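Long-range contacts in hyperpolarization-activated (Ih) channel (Strongylocentrotus purpuratus, PDB 2PTM), which probably conducts potassium across the cell membrane under control of voltage, and binds cyclic AMP in the C-terminal region that makes up this chain: residues L35-Y40 against V98-D103; F117-I122 against Y162-S167. One frame throughout, in Å; residues are numbered along the deposited sequence.

Interaction 1 of 2, residues L35-Y40 against V98-D103. With NCO (cobalt hexammine(III)), chain B.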
loop_
_atom_site.group_PDB
_atom_site.type_symbol
_atom_site.label_atom_id
_atom_site.label_comp_id
_atom_site.label_asym_id
_atom_site.label_seq_id
_atom_site.Cartn_x
_atom_site.Cartn_y
_atom_site.Cartn_z
ATOM N N LEU A 35 -11.491 -19.478 -18.103
ATOM C CA LEU A 35 -11.060 -19.171 -19.473
ATOM C C LEU A 35 -12.099 -18.330 -20.212
ATOM O O LEU A 35 -11.747 -17.381 -20.912
ATOM C CB LEU A 35 -10.752 -20.454 -20.247
ATOM C CG LEU A 35 -9.595 -21.279 -19.678
ATOM C CD1 LEU A 35 -9.438 -22.595 -20.447
ATOM C CD2 LEU A 35 -8.289 -20.476 -19.720
ATOM N N ASP A 36 -13.379 -18.669 -20.054
ATOM C CA ASP A 36 -14.462 -17.868 -20.647
ATOM C C ASP A 36 -14.456 -16.428 -20.135
ATOM O O ASP A 36 -14.752 -15.473 -20.878
ATOM C CB ASP A 36 -15.825 -18.476 -20.321
ATOM C CG ASP A 36 -16.083 -19.773 -21.051
ATOM O OD1 ASP A 36 -15.223 -20.204 -21.840
ATOM O OD2 ASP A 36 -17.155 -20.367 -20.824
ATOM N N TYR A 37 -14.166 -16.271 -18.850
ATOM C CA TYR A 37 -14.084 -14.933 -18.260
ATOM C C TYR A 37 -12.953 -14.113 -18.894
ATOM O O TYR A 37 -13.161 -12.966 -19.292
ATOM C CB TYR A 37 -13.922 -15.011 -16.728
ATOM C CG TYR A 37 -13.696 -13.662 -16.061
ATOM C CD1 TYR A 37 -14.751 -12.952 -15.494
ATOM C CD2 TYR A 37 -12.428 -13.088 -16.021
ATOM C CE1 TYR A 37 -14.543 -11.716 -14.882
ATOM C CE2 TYR A 37 -12.216 -11.851 -15.415
ATOM C CZ TYR A 37 -13.273 -11.175 -14.848
ATOM O OH TYR A 37 -13.050 -9.949 -14.259
ATOM N N TYR A 38 -11.760 -14.692 -19.003
ATOM C CA TYR A 38 -10.642 -13.946 -19.588
ATOM C C TYR A 38 -10.940 -13.575 -21.027
ATOM O O TYR A 38 -10.638 -12.468 -21.463
ATOM C CB TYR A 38 -9.334 -14.736 -19.524
ATOM C CG TYR A 38 -8.578 -14.556 -18.222
ATOM C CD1 TYR A 38 -8.773 -15.425 -17.161
ATOM C CD2 TYR A 38 -7.679 -13.508 -18.054
ATOM C CE1 TYR A 38 -8.094 -15.260 -15.967
ATOM C CE2 TYR A 38 -6.993 -13.336 -16.862
ATOM C CZ TYR A 38 -7.204 -14.220 -15.825
ATOM O OH TYR A 38 -6.531 -14.072 -14.637
ATOM N N GLU A 39 -11.524 -14.508 -21.769
ATOM C CA GLU A 39 -11.841 -14.246 -23.164
ATOM C C GLU A 39 -12.878 -13.138 -23.260
ATOM O O GLU A 39 -12.743 -12.217 -24.066
ATOM C CB GLU A 39 -12.373 -15.499 -23.865
ATOM C CG GLU A 39 -12.717 -15.225 -25.336
ATOM C CD GLU A 39 -13.443 -16.373 -26.005
ATOM O OE1 GLU A 39 -14.393 -16.910 -25.405
ATOM O OE2 GLU A 39 -13.065 -16.737 -27.136
ATOM N N TYR A 40 -13.917 -13.226 -22.438
ATOM C CA TYR A 40 -15.004 -12.246 -22.494
ATOM C C TYR A 40 -14.530 -10.858 -22.095
ATOM O O TYR A 40 -14.850 -9.859 -22.750
ATOM C CB TYR A 40 -16.179 -12.649 -21.596
ATOM C CG TYR A 40 -17.338 -11.686 -21.720
ATOM C CD1 TYR A 40 -18.363 -11.908 -22.638
ATOM C CD2 TYR A 40 -17.394 -10.533 -20.948
ATOM C CE1 TYR A 40 -19.425 -11.009 -22.760
ATOM C CE2 TYR A 40 -18.444 -9.638 -21.067
ATOM C CZ TYR A 40 -19.455 -9.882 -21.969
ATOM O OH TYR A 40 -20.496 -8.979 -22.082
ATOM N N VAL A 98 -16.558 -7.400 -14.151
ATOM C CA VAL A 98 -17.349 -8.235 -15.045
ATOM C C VAL A 98 -17.802 -9.443 -14.255
ATOM O O VAL A 98 -17.010 -10.010 -13.490
ATOM C CB VAL A 98 -16.520 -8.708 -16.274
ATOM C CG1 VAL A 98 -17.217 -9.871 -16.971
ATOM C CG2 VAL A 98 -16.293 -7.559 -17.250
ATOM N N PHE A 99 -19.073 -9.819 -14.425
ATOM C CA PHE A 99 -19.625 -11.037 -13.843
ATOM C C PHE A 99 -20.282 -11.899 -14.935
ATOM O O PHE A 99 -20.594 -11.415 -16.032
ATOM C CB PHE A 99 -20.648 -10.717 -12.731
ATOM C CG PHE A 99 -20.031 -10.186 -11.454
ATOM C CD1 PHE A 99 -19.741 -11.043 -10.389
ATOM C CD2 PHE A 99 -19.764 -8.832 -11.308
ATOM C CE1 PHE A 99 -19.178 -10.572 -9.218
ATOM C CE2 PHE A 99 -19.200 -8.338 -10.132
ATOM C CZ PHE A 99 -18.906 -9.215 -9.078
ATOM N N GLN A 100 -20.484 -13.173 -14.614
ATOM C CA GLN A 100 -20.967 -14.174 -15.561
ATOM C C GLN A 100 -22.367 -14.652 -15.204
ATOM O O GLN A 100 -22.807 -14.486 -14.071
ATOM C CB GLN A 100 -19.997 -15.361 -15.585
ATOM C CG GLN A 100 -18.689 -15.032 -16.317
ATOM C CD GLN A 100 -17.600 -16.044 -16.081
ATOM O OE1 GLN A 100 -17.108 -16.181 -14.964
ATOM N NE2 GLN A 100 -17.194 -16.752 -17.143
ATOM N N PRO A 101 -23.076 -15.248 -16.176
ATOM C CA PRO A 101 -24.429 -15.757 -15.937
ATOM C C PRO A 101 -24.501 -16.627 -14.682
ATOM O O PRO A 101 -23.619 -17.468 -14.469
ATOM C CB PRO A 101 -24.699 -16.601 -17.185
ATOM C CG PRO A 101 -23.912 -15.952 -18.239
ATOM C CD PRO A 101 -22.667 -15.415 -17.582
ATOM N N ALA A 102 -25.530 -16.388 -13.866
ATOM C CA ALA A 102 -25.776 -17.105 -12.614
ATOM C C ALA A 102 -24.874 -16.698 -11.427
ATOM O O ALA A 102 -25.058 -17.189 -10.314
ATOM C CB ALA A 102 -25.776 -18.639 -12.835
ATOM N N ASP A 103 -23.910 -15.804 -11.650
ATOM C CA ASP A 103 -23.108 -15.277 -10.540
ATOM C C ASP A 103 -23.978 -14.477 -9.574
ATOM O O ASP A 103 -24.784 -13.649 -9.998
ATOM C CB ASP A 103 -22.005 -14.341 -11.038
ATOM C CG ASP A 103 -20.792 -15.073 -11.563
ATOM O OD1 ASP A 103 -20.740 -16.322 -11.460
ATOM O OD2 ASP A 103 -19.884 -14.382 -12.079
HETATM CO CO NCO B . -14.185 -20.792 -25.785
HETATM N N1 NCO B . -12.707 -19.870 -27.057
HETATM N N2 NCO B . -14.746 -22.140 -27.388
HETATM N N3 NCO B . -12.812 -22.313 -24.919
HETATM N N4 NCO B . -15.786 -19.224 -26.526
HETATM N N5 NCO B . -15.718 -21.683 -24.542
HETATM N N6 NCO B . -13.573 -19.374 -24.182
HETATM O O HOH W 1 -14.541 -8.435 -12.380
#

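Interaction 2 of 2, residues F117-I122 against Y162-S167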
loop_
_atom_site.group_PDB
_atom_site.type_symbol
_atom_site.label_atom_id
_atom_site.label_comp_id
_atom_site.label_asym_id
_atom_site.label_seq_id
_atom_site.Cartn_x
_atom_site.Cartn_y
_atom_site.Cartn_z
ATOM N N PHE A 117 -23.075 0.074 -10.696
ATOM C CA PHE A 117 -23.818 0.650 -11.816
ATOM C C PHE A 117 -23.741 -0.338 -12.963
ATOM O O PHE A 117 -22.661 -0.857 -13.252
ATOM C CB PHE A 117 -23.192 1.977 -12.251
ATOM C CG PHE A 117 -23.330 3.064 -11.230
ATOM C CD1 PHE A 117 -24.415 3.926 -11.263
ATOM C CD2 PHE A 117 -22.390 3.209 -10.222
ATOM C CE1 PHE A 117 -24.552 4.926 -10.320
ATOM C CE2 PHE A 117 -22.522 4.210 -9.266
ATOM C CZ PHE A 117 -23.602 5.067 -9.316
ATOM N N ILE A 118 -24.870 -0.595 -13.622
ATOM C CA ILE A 118 -24.892 -1.556 -14.721
ATOM C C ILE A 118 -24.593 -0.865 -16.047
ATOM O O ILE A 118 -25.366 -0.021 -16.508
ATOM C CB ILE A 118 -26.260 -2.265 -14.835
ATOM C CG1 ILE A 118 -26.612 -2.980 -13.522
ATOM C CG2 ILE A 118 -26.267 -3.259 -15.995
ATOM C CD1 ILE A 118 -28.016 -3.623 -13.524
ATOM N N GLN A 119 -23.465 -1.207 -16.659
ATOM C CA GLN A 119 -23.193 -0.708 -17.996
ATOM C C GLN A 119 -24.001 -1.553 -18.950
ATOM O O GLN A 119 -24.843 -1.046 -19.698
ATOM C CB GLN A 119 -21.722 -0.824 -18.357
ATOM C CG GLN A 119 -21.442 -0.365 -19.799
ATOM C CD GLN A 119 -19.980 -0.410 -20.122
ATOM O OE1 GLN A 119 -19.382 -1.485 -20.199
ATOM N NE2 GLN A 119 -19.382 0.757 -20.295
ATOM N N GLN A 120 -23.758 -2.857 -18.909
ATOM C CA GLN A 120 -24.541 -3.770 -19.728
ATOM C C GLN A 120 -24.844 -5.063 -19.001
ATOM O O GLN A 120 -23.999 -5.589 -18.290
ATOM C CB GLN A 120 -23.832 -4.046 -21.050
ATOM C CG GLN A 120 -24.212 -3.026 -22.119
ATOM C CD GLN A 120 -23.694 -3.390 -23.484
ATOM O OE1 GLN A 120 -24.469 -3.648 -24.408
ATOM N NE2 GLN A 120 -22.373 -3.407 -23.627
ATOM N N GLY A 121 -26.065 -5.560 -19.171
ATOM C CA GLY A 121 -26.422 -6.840 -18.606
ATOM C C GLY A 121 -27.769 -6.789 -17.915
ATOM O O GLY A 121 -28.382 -5.731 -17.772
ATOM N N ILE A 122 -28.220 -7.951 -17.478
ATOM C CA ILE A 122 -29.493 -8.068 -16.774
ATOM C C ILE A 122 -29.256 -8.829 -15.480
ATOM O O ILE A 122 -28.620 -9.881 -15.490
ATOM C CB ILE A 122 -30.510 -8.845 -17.615
ATOM C CG1 ILE A 122 -30.790 -8.096 -18.922
ATOM C CG2 ILE A 122 -31.778 -9.069 -16.817
ATOM C CD1 ILE A 122 -31.640 -8.868 -19.897
ATOM N N TYR A 162 -24.019 -12.196 -19.059
ATOM C CA TYR A 162 -22.753 -11.558 -18.721
ATOM C C TYR A 162 -23.087 -10.120 -18.342
ATOM O O TYR A 162 -23.923 -9.489 -18.994
ATOM C CB TYR A 162 -21.790 -11.580 -19.917
ATOM C CG TYR A 162 -20.905 -12.798 -19.931
ATOM C CD1 TYR A 162 -21.362 -14.003 -20.444
ATOM C CD2 TYR A 162 -19.613 -12.748 -19.408
ATOM C CE1 TYR A 162 -20.555 -15.128 -20.447
ATOM C CE2 TYR A 162 -18.805 -13.857 -19.397
ATOM C CZ TYR A 162 -19.280 -15.050 -19.918
ATOM O OH TYR A 162 -18.479 -16.160 -19.913
ATOM N N CYS A 163 -22.444 -9.599 -17.300
ATOM C CA CYS A 163 -22.704 -8.231 -16.859
ATOM C C CYS A 163 -21.413 -7.462 -16.747
ATOM O O CYS A 163 -20.436 -7.958 -16.193
ATOM C CB CYS A 163 -23.422 -8.207 -15.503
ATOM S SG CYS A 163 -25.118 -8.836 -15.594
ATOM N N THR A 164 -21.415 -6.254 -17.286
ATOM C CA THR A 164 -20.304 -5.350 -17.083
ATOM C C THR A 164 -20.812 -4.252 -16.163
ATOM O O THR A 164 -21.792 -3.570 -16.467
ATOM C CB THR A 164 -19.799 -4.789 -18.412
ATOM O OG1 THR A 164 -20.887 -4.175 -19.106
ATOM C CG2 THR A 164 -19.262 -5.913 -19.278
ATOM N N LEU A 165 -20.153 -4.118 -15.022
ATOM C CA LEU A 165 -20.583 -3.217 -13.960
ATOM C C LEU A 165 -19.461 -2.245 -13.632
ATOM O O LEU A 165 -18.286 -2.509 -13.936
ATOM C CB LEU A 165 -20.908 -4.021 -12.690
ATOM C CG LEU A 165 -21.840 -5.220 -12.855
ATOM C CD1 LEU A 165 -21.997 -5.970 -11.537
ATOM C CD2 LEU A 165 -23.188 -4.734 -13.371
ATOM N N PHE A 166 -19.817 -1.124 -13.014
ATOM C CA PHE A 166 -18.825 -0.232 -12.431
ATOM C C PHE A 166 -19.178 -0.061 -10.975
ATOM O O PHE A 166 -20.296 0.364 -10.655
ATOM C CB PHE A 166 -18.830 1.116 -13.144
ATOM C CG PHE A 166 -18.223 1.063 -14.516
ATOM C CD1 PHE A 166 -16.867 1.291 -14.693
ATOM C CD2 PHE A 166 -18.997 0.751 -15.618
ATOM C CE1 PHE A 166 -16.301 1.243 -15.959
ATOM C CE2 PHE A 166 -18.438 0.691 -16.888
ATOM C CZ PHE A 166 -17.089 0.930 -17.058
ATOM N N SER A 167 -18.255 -0.414 -10.084
ATOM C CA SER A 167 -18.562 -0.344 -8.658
ATOM C C SER A 167 -18.008 0.926 -8.026
ATOM O O SER A 167 -17.041 1.504 -8.528
ATOM C CB SER A 167 -18.025 -1.579 -7.929
ATOM O OG SER A 167 -16.615 -1.675 -8.066
HETATM O O HOH W 2 -20.426 -3.270 -21.787
#

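Interaction 1 of 2, residues L35-Y40 against V98-D103
Y37 meets V98 with the edge of its ring: CE1 lies 3.3 Å from V98 O, which sits near the ring plane, and the same CE1 packs 3.9 Å from V98 CB. Y37 CG stands anti to the backbone N (chi1 174°), which turns it to the V98 side. Nearer the helix, Q100 crosses the base of this side chain at about a right angle, its amide plane 68° from the ring and its OE1 3.8 Å from Y37 CB. That OE1 is buried without a partner in the model, whereas NE2 is bound to K33 O and to the hydroxyl of Y162. The Y37 hydroxyl is hydrogen-bonded to R41 and to a water, 2.8 Å from Y37 OH, that also accepts the N-H of V98. I60 of a second subunit packs on both Y37 and Q100, closing in this tight half. Here helix 28-42 of the C-linker lies against the β-roll of the cyclic nucleotide-binding domain, where strand 95-99 runs out into a type II turn, Q100 to D103, braced by a bond from Q100 N to D103 OD2. The other half is looser. Y40 adds one apolar touch, CD2 to V98 CG1 at 4.0 Å, and D36 brings only CB toward the amide of Q100. Past them, two partly exposed carboxylates on the helix hold a cobalt hexammine ion: D36 OD1 accepts from N6 at 3.0 Å and also from N5. E39 OE1 takes N4 and, at 2.9 Å, N6, while its OE2 takes N1. An alanine in place of E39 would probably cost the trivalent complex its bonds to OE1 and OE2, leaving it held on this helix face by the D36 carboxylate and freer to turn.

Interaction 2 of 2, residues F117-I122 against Y162-S167
F117 and F166 form an antiparallel hydrogen-bonded pair, F117 N to F166 O at 2.8 Å and the reverse bond nearly as short, and the ladder then slips by one residue in a classic β bulge, where Q119 and Q120 both face T164. At the bulge T164 O accepts two N-H groups, from Q119 at 2.9 Å and from Q120 at 3.2 Å, and T164 N returns a bond to Q120 O. On the side of F117 and F166, the threonine hydroxyl is placed between its own backbone N and carbonyl carbon (chi1 55°). There it takes a weak bond from Q120 N and joins a water that donates to Q119 OE1, 2.6 Å away, and accepts from Q120 NE2. The Q119 amide stands nearly perpendicular to the F166 ring, NE2 3.5 Å from CE2 at the ring edge. I118 and L165 lie side by side on the other face, CG1 to CD2 at 3.9 Å, with F142 of the cyclic AMP pocket touching both. Beyond the bulge, a β carbon on G121 would clash with C163 SG and Y162 O, and its backbone angles also call for glycine. The chemistry thus pairs apolar packing of I118 and L165 toward the pocket side with a water-linked polar cluster around T164, beside the F117 and F166 rings, that ties both bulge glutamines to one threonine.

Overall arrangement
Interaction 1 closes before interaction 2 opens along the chain, yet the two touch, with centres about 12 Å apart. Strands 95-99 and 163-169 are neighbours in one antiparallel sheet, and F99 O lies 2.9 Å from C163 N, a probable hydrogen bond. Y162 is a second bridge: its CD2 packs 3.4 Å from Y40 CG on the helix, and its ring also meets P101. The C-linker helix is thereby connected through strand 95-99 and Y162 to the strand pair of 117-122 and 162-167. That pair leads on toward the ligand, the I118 side chain lying about 9 Å from bound cyclic AMP, while interaction 1 lies away from the pocket.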